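Long-range contacts in outer protein YopM (Yersinia pestis, PDB 1JL5), which acts as a secreted leucine-rich repeat effector that probably alters host cell physiology and promotes bacterial survival in host tissues: residues N79-S84 / S99-T104; L215-I220 / P237-I242; P253-S258 / E274-L279. One frame throughout, in Å; residues are numbered along the deposited sequence.

The three contacts sample one construction of the leucine-rich repeat solenoid: each joins equivalent parts of consecutive turns. Contact 1 takes the loops just after the strands, contact 2 the turns that lead into and begin the strands, and contact 3 the Leu-Pro segments, with the turns that follow them, ahead of the next strand. Contact 1 lies near the N-terminal end, its centre about 34 Å from that of contact 2 and about 43 Å from that of contact 3. Contacts 2 and 3 have centres about 11 Å apart and touch where Pro256 CB packs 3.0 Å from Leu239 O. Glu274 of contact 3 binds calcium; the Leu81 side chain stays about 13 Å from a calcium.

Contact 1. Residues N79-S84 / S99-T104; sequences NNLGLS and SCNSLT
Asn79 and Ser99 open a contact between the first two leucine-rich repeats, in the loops that follow strands 75-77 and 95-97. The side chain of Asn79 turns its carbonyl across to the second loop, and OD1 accepts from Ser99 N at 2.7 Å. One residue on, Asn80 N donates to Ser99 O, also at 2.7 Å, and the backbone carbonyl of Asn80 is held by Arg338 of the second subunit, so this corner also belongs to the tetramer interface. From Leu81 onwards the geometry is that of an asparagine ladder. Asn101, with CG anti to its carbonyl carbon (chi1 -76°), reaches back to the preceding loop, and its OD1 receives Leu81 N at 2.8 Å and Leu83 N at 2.9 Å. These two donors come from opposite faces of the amide plane; the bond from Leu83 is the straighter, with 162° at the hydrogen against 138° for Leu81. Asn101 ND2 donates to Leu78 O and Ala98 O, so bonds at both ends of the amide fix its rotation. Gly82, at positive phi, carries the chain around this amide between the two donors. Leu83 lies side by side with Asn101: Leu83 CG is 3.3 Å from Asn101 OD1. Leu83 CB is 4.1 Å from Leu103 CD2, joining the apolar interior. The Leu83 carbonyl is taken up by Ser102 N, which sits well above the carbonyl plane. Asn121 OD1 in turn accepts from Leu103 N, the next rung of the ladder. At Ser84 the side chain turns to Glu56, whereas the backbone still reaches the second loop: one water donates to Ser84 O at 2.6 Å and accepts from Thr104 N at 3.0 Å.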
loop_
_atom_site.group_PDB
_atom_site.type_symbol
_atom_site.label_atom_id
_atom_site.label_comp_id
_atom_site.label_asym_id
_atom_site.label_seq_id
_atom_site.Cartn_x
_atom_site.Cartn_y
_atom_site.Cartn_z
ATOM N N ASN A 79 -14.486 27.146 13.892
ATOM C CA ASN A 79 -13.897 26.099 13.080
ATOM C C ASN A 79 -14.867 25.053 12.590
ATOM O O ASN A 79 -15.774 24.631 13.302
ATOM C CB ASN A 79 -12.768 25.389 13.828
ATOM C CG ASN A 79 -11.627 26.309 14.155
ATOM O OD1 ASN A 79 -11.374 27.279 13.440
ATOM N ND2 ASN A 79 -10.914 26.004 15.232
ATOM N N ASN A 80 -14.652 24.643 11.350
ATOM C CA ASN A 80 -15.443 23.604 10.727
ATOM C C ASN A 80 -16.946 23.773 10.889
ATOM O O ASN A 80 -17.650 22.828 11.250
ATOM C CB ASN A 80 -15.003 22.249 11.281
ATOM C CG ASN A 80 -15.405 21.114 10.389
ATOM O OD1 ASN A 80 -15.258 21.199 9.171
ATOM N ND2 ASN A 80 -15.914 20.039 10.979
ATOM N N LEU A 81 -17.436 24.974 10.613
ATOM C CA LEU A 81 -18.860 25.241 10.718
ATOM C C LEU A 81 -19.453 25.371 9.329
ATOM O O LEU A 81 -20.611 25.742 9.167
ATOM C CB LEU A 81 -19.101 26.514 11.528
ATOM C CG LEU A 81 -18.668 26.404 12.991
ATOM C CD1 LEU A 81 -19.038 27.676 13.745
ATOM C CD2 LEU A 81 -19.346 25.192 13.621
ATOM N N GLY A 82 -18.641 25.056 8.327
ATOM C CA GLY A 82 -19.086 25.126 6.950
ATOM C C GLY A 82 -19.561 26.503 6.543
ATOM O O GLY A 82 -20.323 26.649 5.592
ATOM N N LEU A 83 -19.098 27.523 7.254
ATOM C CA LEU A 83 -19.503 28.889 6.960
ATOM C C LEU A 83 -18.969 29.382 5.627
ATOM O O LEU A 83 -17.761 29.393 5.403
ATOM C CB LEU A 83 -19.023 29.811 8.074
ATOM C CG LEU A 83 -19.366 29.282 9.463
ATOM C CD1 LEU A 83 -18.926 30.286 10.509
ATOM C CD2 LEU A 83 -20.865 29.012 9.557
ATOM N N SER A 84 -19.871 29.782 4.737
ATOM C CA SER A 84 -19.464 30.290 3.438
ATOM C C SER A 84 -19.154 31.770 3.595
ATOM O O SER A 84 -18.697 32.429 2.666
ATOM C CB SER A 84 -20.571 30.089 2.404
ATOM O OG SER A 84 -21.778 30.688 2.828
ATOM N N SER A 99 -11.226 28.418 10.997
ATOM C CA SER A 99 -10.615 27.395 10.174
ATOM C C SER A 99 -11.669 26.428 9.672
ATOM O O SER A 99 -12.726 26.269 10.279
ATOM C CB SER A 99 -9.582 26.621 10.987
ATOM O OG SER A 99 -8.708 27.511 11.655
ATOM N N CYS A 100 -11.367 25.792 8.550
ATOM C CA CYS A 100 -12.249 24.799 7.969
ATOM C C CYS A 100 -13.683 25.242 7.754
ATOM O O CYS A 100 -14.608 24.703 8.346
ATOM C CB CYS A 100 -12.218 23.540 8.828
ATOM S SG CYS A 100 -10.540 22.906 9.053
ATOM N N ASN A 101 -13.857 26.236 6.902
ATOM C CA ASN A 101 -15.175 26.718 6.557
ATOM C C ASN A 101 -15.086 26.891 5.057
ATOM O O ASN A 101 -14.147 26.391 4.442
ATOM C CB ASN A 101 -15.472 28.043 7.260
ATOM C CG ASN A 101 -15.798 27.856 8.731
ATOM O OD1 ASN A 101 -16.808 27.245 9.079
ATOM N ND2 ASN A 101 -14.941 28.374 9.600
ATOM N N SER A 102 -16.050 27.579 4.466
ATOM C CA SER A 102 -16.036 27.798 3.029
ATOM C C SER A 102 -15.944 29.280 2.772
ATOM O O SER A 102 -16.481 29.789 1.788
ATOM C CB SER A 102 -17.310 27.260 2.393
ATOM O OG SER A 102 -17.420 25.874 2.615
ATOM N N LEU A 103 -15.264 29.976 3.671
ATOM C CA LEU A 103 -15.113 31.412 3.543
ATOM C C LEU A 103 -14.402 31.761 2.252
ATOM O O LEU A 103 -13.313 31.272 1.980
ATOM C CB LEU A 103 -14.329 31.960 4.731
ATOM C CG LEU A 103 -14.946 31.666 6.098
ATOM C CD1 LEU A 103 -14.040 32.196 7.184
ATOM C CD2 LEU A 103 -16.333 32.296 6.188
ATOM N N THR A 104 -15.033 32.601 1.445
ATOM C CA THR A 104 -14.429 33.026 0.196
ATOM C C THR A 104 -14.030 34.465 0.425
ATOM O O THR A 104 -13.268 35.055 -0.336
ATOM C CB THR A 104 -15.431 32.964 -0.964
ATOM O OG1 THR A 104 -16.560 33.794 -0.660
ATOM C CG2 THR A 104 -15.899 31.536 -1.179
HETATM O O HOH W 1 -16.681 23.434 7.687
HETATM O O HOH W 2 -17.143 34.478 2.330
#

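Contact 2. Residues L215-I220 / P237-I242; sequences LSLESI and PFLTTI
Glu218 O is gripped by two backbone amides of the next repeat: Thr240 N at 2.6 Å, with the donor tilted 32° from the carbonyl plane, and Thr241 N at 2.9 Å, lying in that plane. Beyond this fork the segments run as parallel strands of the leucine-rich repeat solenoid, where Ile220 N donates to Thr241 O at 2.8 Å. Ser219 and Thr241 share one side of the strands; Ile220 and Ile242 share the other, where Ile220 CG2 meets Ile242 CG1 at 3.8 Å. Leu217 and Leu239, each with CG anti to its backbone N (chi1 -159° and -172°), lie side by side in the same interior. Towards the other end the CA atoms of Leu215 and Pro237 stand 7.0 Å apart, and one water bridges the backbones, accepting from Phe238 N at 2.7 Å. Leu215 O also lies in the plane of the Phe238 ring, 3.0 Å from CD2 at its edge. The chemistry thus divides: Glu218 O and Thr241 O accept directly from the next repeat, Leu215 O and Leu217 O accept from the water, and beside them Leu217, Leu239, Ile220 and Ile242 are buried in apolar contact.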
loop_
_atom_site.group_PDB
_atom_site.type_symbol
_atom_site.label_atom_id
_atom_site.label_comp_id
_atom_site.label_asym_id
_atom_site.label_seq_id
_atom_site.Cartn_x
_atom_site.Cartn_y
_atom_site.Cartn_z
ATOM N N LEU A 215 20.018 34.912 9.792
ATOM C CA LEU A 215 20.834 34.345 10.846
ATOM C C LEU A 215 19.962 33.658 11.887
ATOM O O LEU A 215 20.369 32.693 12.525
ATOM C CB LEU A 215 21.632 35.461 11.516
ATOM C CG LEU A 215 22.504 35.062 12.701
ATOM C CD1 LEU A 215 23.679 34.250 12.191
ATOM C CD2 LEU A 215 22.992 36.313 13.426
ATOM N N SER A 216 18.756 34.172 12.062
ATOM C CA SER A 216 17.841 33.629 13.051
ATOM C C SER A 216 17.192 32.314 12.651
ATOM O O SER A 216 16.665 31.603 13.502
ATOM C CB SER A 216 16.741 34.645 13.334
ATOM O OG SER A 216 16.088 34.997 12.129
ATOM N N LEU A 217 17.234 31.983 11.366
ATOM C CA LEU A 217 16.584 30.765 10.894
ATOM C C LEU A 217 16.987 29.517 11.661
ATOM O O LEU A 217 18.161 29.204 11.803
ATOM C CB LEU A 217 16.856 30.553 9.402
ATOM C CG LEU A 217 15.841 29.634 8.715
ATOM C CD1 LEU A 217 14.459 30.291 8.781
ATOM C CD2 LEU A 217 16.240 29.390 7.271
ATOM N N GLU A 218 15.995 28.804 12.165
ATOM C CA GLU A 218 16.258 27.582 12.898
ATOM C C GLU A 218 15.789 26.425 12.051
ATOM O O GLU A 218 16.255 25.296 12.184
ATOM C CB GLU A 218 15.494 27.582 14.215
ATOM C CG GLU A 218 15.726 28.827 15.039
ATOM C CD GLU A 218 15.147 28.703 16.421
ATOM O OE1 GLU A 218 14.062 28.102 16.552
ATOM O OE2 GLU A 218 15.771 29.212 17.374
ATOM N N SER A 219 14.864 26.720 11.156
ATOM C CA SER A 219 14.316 25.681 10.326
ATOM C C SER A 219 13.863 26.176 8.976
ATOM O O SER A 219 13.263 27.246 8.849
ATOM C CB SER A 219 13.138 25.033 11.052
ATOM O OG SER A 219 12.617 23.963 10.299
ATOM N N ILE A 220 14.179 25.395 7.955
ATOM C CA ILE A 220 13.747 25.720 6.622
ATOM C C ILE A 220 13.315 24.426 5.968
ATOM O O ILE A 220 14.070 23.448 5.893
ATOM C CB ILE A 220 14.837 26.410 5.770
ATOM C CG1 ILE A 220 14.230 26.803 4.414
ATOM C CG2 ILE A 220 16.045 25.504 5.593
ATOM C CD1 ILE A 220 15.030 27.804 3.645
ATOM N N PRO A 237 24.010 29.617 12.370
ATOM C CA PRO A 237 24.262 28.911 13.625
ATOM C C PRO A 237 23.032 28.341 14.298
ATOM O O PRO A 237 23.133 27.427 15.103
ATOM C CB PRO A 237 24.948 29.975 14.481
ATOM C CG PRO A 237 24.259 31.215 14.052
ATOM C CD PRO A 237 24.237 31.064 12.538
ATOM N N PHE A 238 21.866 28.872 13.962
ATOM C CA PHE A 238 20.647 28.406 14.593
ATOM C C PHE A 238 19.821 27.515 13.689
ATOM O O PHE A 238 18.811 26.960 14.113
ATOM C CB PHE A 238 19.830 29.611 15.050
ATOM C CG PHE A 238 20.623 30.592 15.859
ATOM C CD1 PHE A 238 21.162 30.219 17.087
ATOM C CD2 PHE A 238 20.867 31.873 15.376
ATOM C CE1 PHE A 238 21.939 31.110 17.822
ATOM C CE2 PHE A 238 21.643 32.773 16.103
ATOM C CZ PHE A 238 22.180 32.389 17.331
ATOM N N LEU A 239 20.249 27.376 12.441
ATOM C CA LEU A 239 19.517 26.536 11.510
ATOM C C LEU A 239 19.758 25.089 11.907
ATOM O O LEU A 239 20.845 24.552 11.719
ATOM C CB LEU A 239 19.989 26.790 10.082
ATOM C CG LEU A 239 19.174 26.102 8.985
ATOM C CD1 LEU A 239 17.681 26.313 9.226
ATOM C CD2 LEU A 239 19.586 26.667 7.639
ATOM N N THR A 240 18.739 24.459 12.470
ATOM C CA THR A 240 18.876 23.085 12.914
ATOM C C THR A 240 18.090 22.130 12.044
ATOM O O THR A 240 18.304 20.923 12.078
ATOM C CB THR A 240 18.410 22.946 14.351
ATOM O OG1 THR A 240 17.102 23.511 14.472
ATOM C CG2 THR A 240 19.366 23.682 15.287
ATOM N N THR A 241 17.172 22.671 11.259
ATOM C CA THR A 241 16.385 21.824 10.393
ATOM C C THR A 241 16.372 22.303 8.972
ATOM O O THR A 241 16.029 23.445 8.684
ATOM C CB THR A 241 14.936 21.711 10.869
ATOM O OG1 THR A 241 14.901 20.945 12.074
ATOM C CG2 THR A 241 14.080 21.020 9.809
ATOM N N ILE A 242 16.767 21.417 8.077
ATOM C CA ILE A 242 16.750 21.739 6.673
ATOM C C ILE A 242 16.073 20.614 5.942
ATOM O O ILE A 242 16.509 19.470 6.003
ATOM C CB ILE A 242 18.148 21.881 6.063
ATOM C CG1 ILE A 242 18.848 23.117 6.613
ATOM C CG2 ILE A 242 18.027 21.980 4.533
ATOM C CD1 ILE A 242 20.261 23.252 6.100
HETATM O O HOH W 3 20.686 30.228 11.912
#

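Contact 3. Residues P253-S258 / E274-L279; sequences PDLPPS and ELPQSL. With CA (calcium ion), chain E.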
loop_
_atom_site.group_PDB
_atom_site.type_symbol
_atom_site.label_atom_id
_atom_site.label_comp_id
_atom_site.label_asym_id
_atom_site.label_seq_id
_atom_site.Cartn_x
_atom_site.Cartn_y
_atom_site.Cartn_z
ATOM N N PRO A 253 25.469 22.874 0.457
ATOM C CA PRO A 253 26.512 23.824 0.826
ATOM C C PRO A 253 27.037 23.311 2.147
ATOM O O PRO A 253 26.553 22.303 2.669
ATOM C CB PRO A 253 25.744 25.128 1.033
ATOM C CG PRO A 253 24.470 24.931 0.236
ATOM C CD PRO A 253 24.138 23.501 0.500
ATOM N N ASP A 254 28.028 23.993 2.691
ATOM C CA ASP A 254 28.521 23.610 3.991
ATOM C C ASP A 254 27.273 23.787 4.827
ATOM O O ASP A 254 26.570 24.790 4.713
ATOM C CB ASP A 254 29.625 24.557 4.410
ATOM C CG ASP A 254 30.812 24.443 3.509
ATOM O OD1 ASP A 254 31.371 23.335 3.448
ATOM O OD2 ASP A 254 31.171 25.436 2.847
ATOM N N LEU A 255 26.985 22.798 5.647
ATOM C CA LEU A 255 25.782 22.815 6.447
ATOM C C LEU A 255 25.785 23.731 7.652
ATOM O O LEU A 255 26.832 24.193 8.099
ATOM C CB LEU A 255 25.486 21.391 6.891
ATOM C CG LEU A 255 25.284 20.465 5.694
ATOM C CD1 LEU A 255 25.170 19.031 6.163
ATOM C CD2 LEU A 255 24.033 20.898 4.932
ATOM N N PRO A 256 24.591 24.038 8.172
ATOM C CA PRO A 256 24.545 24.900 9.347
ATOM C C PRO A 256 25.342 24.107 10.376
ATOM O O PRO A 256 25.111 22.916 10.555
ATOM C CB PRO A 256 23.057 24.962 9.661
ATOM C CG PRO A 256 22.436 24.888 8.284
ATOM C CD PRO A 256 23.238 23.789 7.640
ATOM N N PRO A 257 26.301 24.750 11.051
ATOM C CA PRO A 257 27.114 24.045 12.043
ATOM C C PRO A 257 26.344 23.281 13.110
ATOM O O PRO A 257 26.834 22.296 13.645
ATOM C CB PRO A 257 27.990 25.156 12.620
ATOM C CG PRO A 257 27.126 26.375 12.474
ATOM C CD PRO A 257 26.561 26.198 11.091
ATOM N N SER A 258 25.137 23.724 13.420
ATOM C CA SER A 258 24.360 23.043 14.440
ATOM C C SER A 258 23.164 22.329 13.845
ATOM O O SER A 258 22.188 22.052 14.534
ATOM C CB SER A 258 23.902 24.041 15.498
ATOM O OG SER A 258 25.021 24.593 16.160
ATOM N N GLU A 274 30.707 17.896 5.197
ATOM C CA GLU A 274 30.915 17.394 6.537
ATOM C C GLU A 274 29.596 17.567 7.262
ATOM O O GLU A 274 28.950 18.605 7.164
ATOM C CB GLU A 274 32.021 18.179 7.235
ATOM C CG GLU A 274 33.385 17.577 7.005
ATOM C CD GLU A 274 33.446 16.147 7.474
ATOM O OE1 GLU A 274 32.938 15.862 8.579
ATOM O OE2 GLU A 274 34.005 15.309 6.742
ATOM N N LEU A 275 29.182 16.540 7.982
ATOM C CA LEU A 275 27.923 16.618 8.683
ATOM C C LEU A 275 28.070 17.141 10.094
ATOM O O LEU A 275 28.889 16.655 10.866
ATOM C CB LEU A 275 27.263 15.245 8.719
ATOM C CG LEU A 275 26.897 14.706 7.338
ATOM C CD1 LEU A 275 26.313 13.308 7.477
ATOM C CD2 LEU A 275 25.901 15.653 6.671
ATOM N N PRO A 276 27.283 18.163 10.444
ATOM C CA PRO A 276 27.377 18.697 11.800
ATOM C C PRO A 276 27.135 17.543 12.757
ATOM O O PRO A 276 26.277 16.695 12.517
ATOM C CB PRO A 276 26.255 19.726 11.834
ATOM C CG PRO A 276 26.265 20.246 10.421
ATOM C CD PRO A 276 26.370 18.972 9.618
ATOM N N GLN A 277 27.896 17.502 13.840
ATOM C CA GLN A 277 27.734 16.435 14.807
ATOM C C GLN A 277 26.415 16.577 15.525
ATOM O O GLN A 277 25.981 15.683 16.238
ATOM C CB GLN A 277 28.882 16.461 15.793
ATOM C CG GLN A 277 30.185 16.108 15.138
ATOM C CD GLN A 277 31.348 16.439 16.015
ATOM O OE1 GLN A 277 31.446 15.947 17.138
ATOM N NE2 GLN A 277 32.239 17.286 15.518
ATOM N N SER A 278 25.778 17.719 15.335
ATOM C CA SER A 278 24.489 17.970 15.950
ATOM C C SER A 278 23.411 17.250 15.144
ATOM O O SER A 278 22.263 17.159 15.568
ATOM C CB SER A 278 24.210 19.463 15.946
ATOM O OG SER A 278 24.509 20.004 14.670
ATOM N N LEU A 279 23.789 16.736 13.978
ATOM C CA LEU A 279 22.833 16.058 13.110
ATOM C C LEU A 279 22.339 14.763 13.725
ATOM O O LEU A 279 23.104 13.818 13.924
ATOM C CB LEU A 279 23.462 15.775 11.749
ATOM C CG LEU A 279 22.468 15.557 10.610
ATOM C CD1 LEU A 279 21.631 16.819 10.418
ATOM C CD2 LEU A 279 23.222 15.217 9.336
HETATM CA CA CA E . 33.876 13.737 8.995
HETATM O O HOH W 4 28.975 20.975 6.605
HETATM O O HOH W 5 35.839 13.256 7.324
HETATM O O HOH W 6 35.522 15.106 10.048
#
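Leu255 and Leu275 meet through their methyl ends, and with Pro276 they make the tight part of this contact between consecutive turns of the solenoid. The two leucine side chains lie side by side, and Leu255 CD1 comes to 3.5 Å from Leu275 CD2, closer than usual van der Waals contact. The same methyl stands 3.7 Å from Pro276 CD, with the leucine crossing the proline ring at about a right angle. The rest of the Pro276 ring is close to backbone oxygens: CG is 2.9 Å from Pro256 O, and CB is 3.2 Å from Pro257 O. Leu255 also rests on Leu262 of strand 261-263, which ties the cluster to the interior. No hydrogen bond joins the two segments directly, so shape rather than polar pairing sets their fit. Ser278 directs its OG to Leu259 O, while Leu279 N closes a type I turn on Pro276 O.

The loose side lies at Leu255 N and Glu274. Here a water accepts from Leu255 N at 2.9 Å and stands close to Glu274 O, although that second approach is doubtfully short. The exposed Glu274 side chain leads away from segment 253-258. Its chain is bent at chi2 (-58°), which places CD, and the carboxylate grips a calcium ion with both oxygens, OE1 at 2.4 Å and OE2 at 2.8 Å. Two waters and Glu294 also bind this ion.

The line from Leu255 CA to Ser258 CA and that from Glu274 CA to Ser278 CA diverge by 24°, and Leu255, Pro256, Leu275 and Pro276 all have phi and psi values in the polyproline II region. Such extended Leu-Pro segments, stacked turn on turn, are characteristic of the short leucine-rich repeat of YopM and its bacterial relatives.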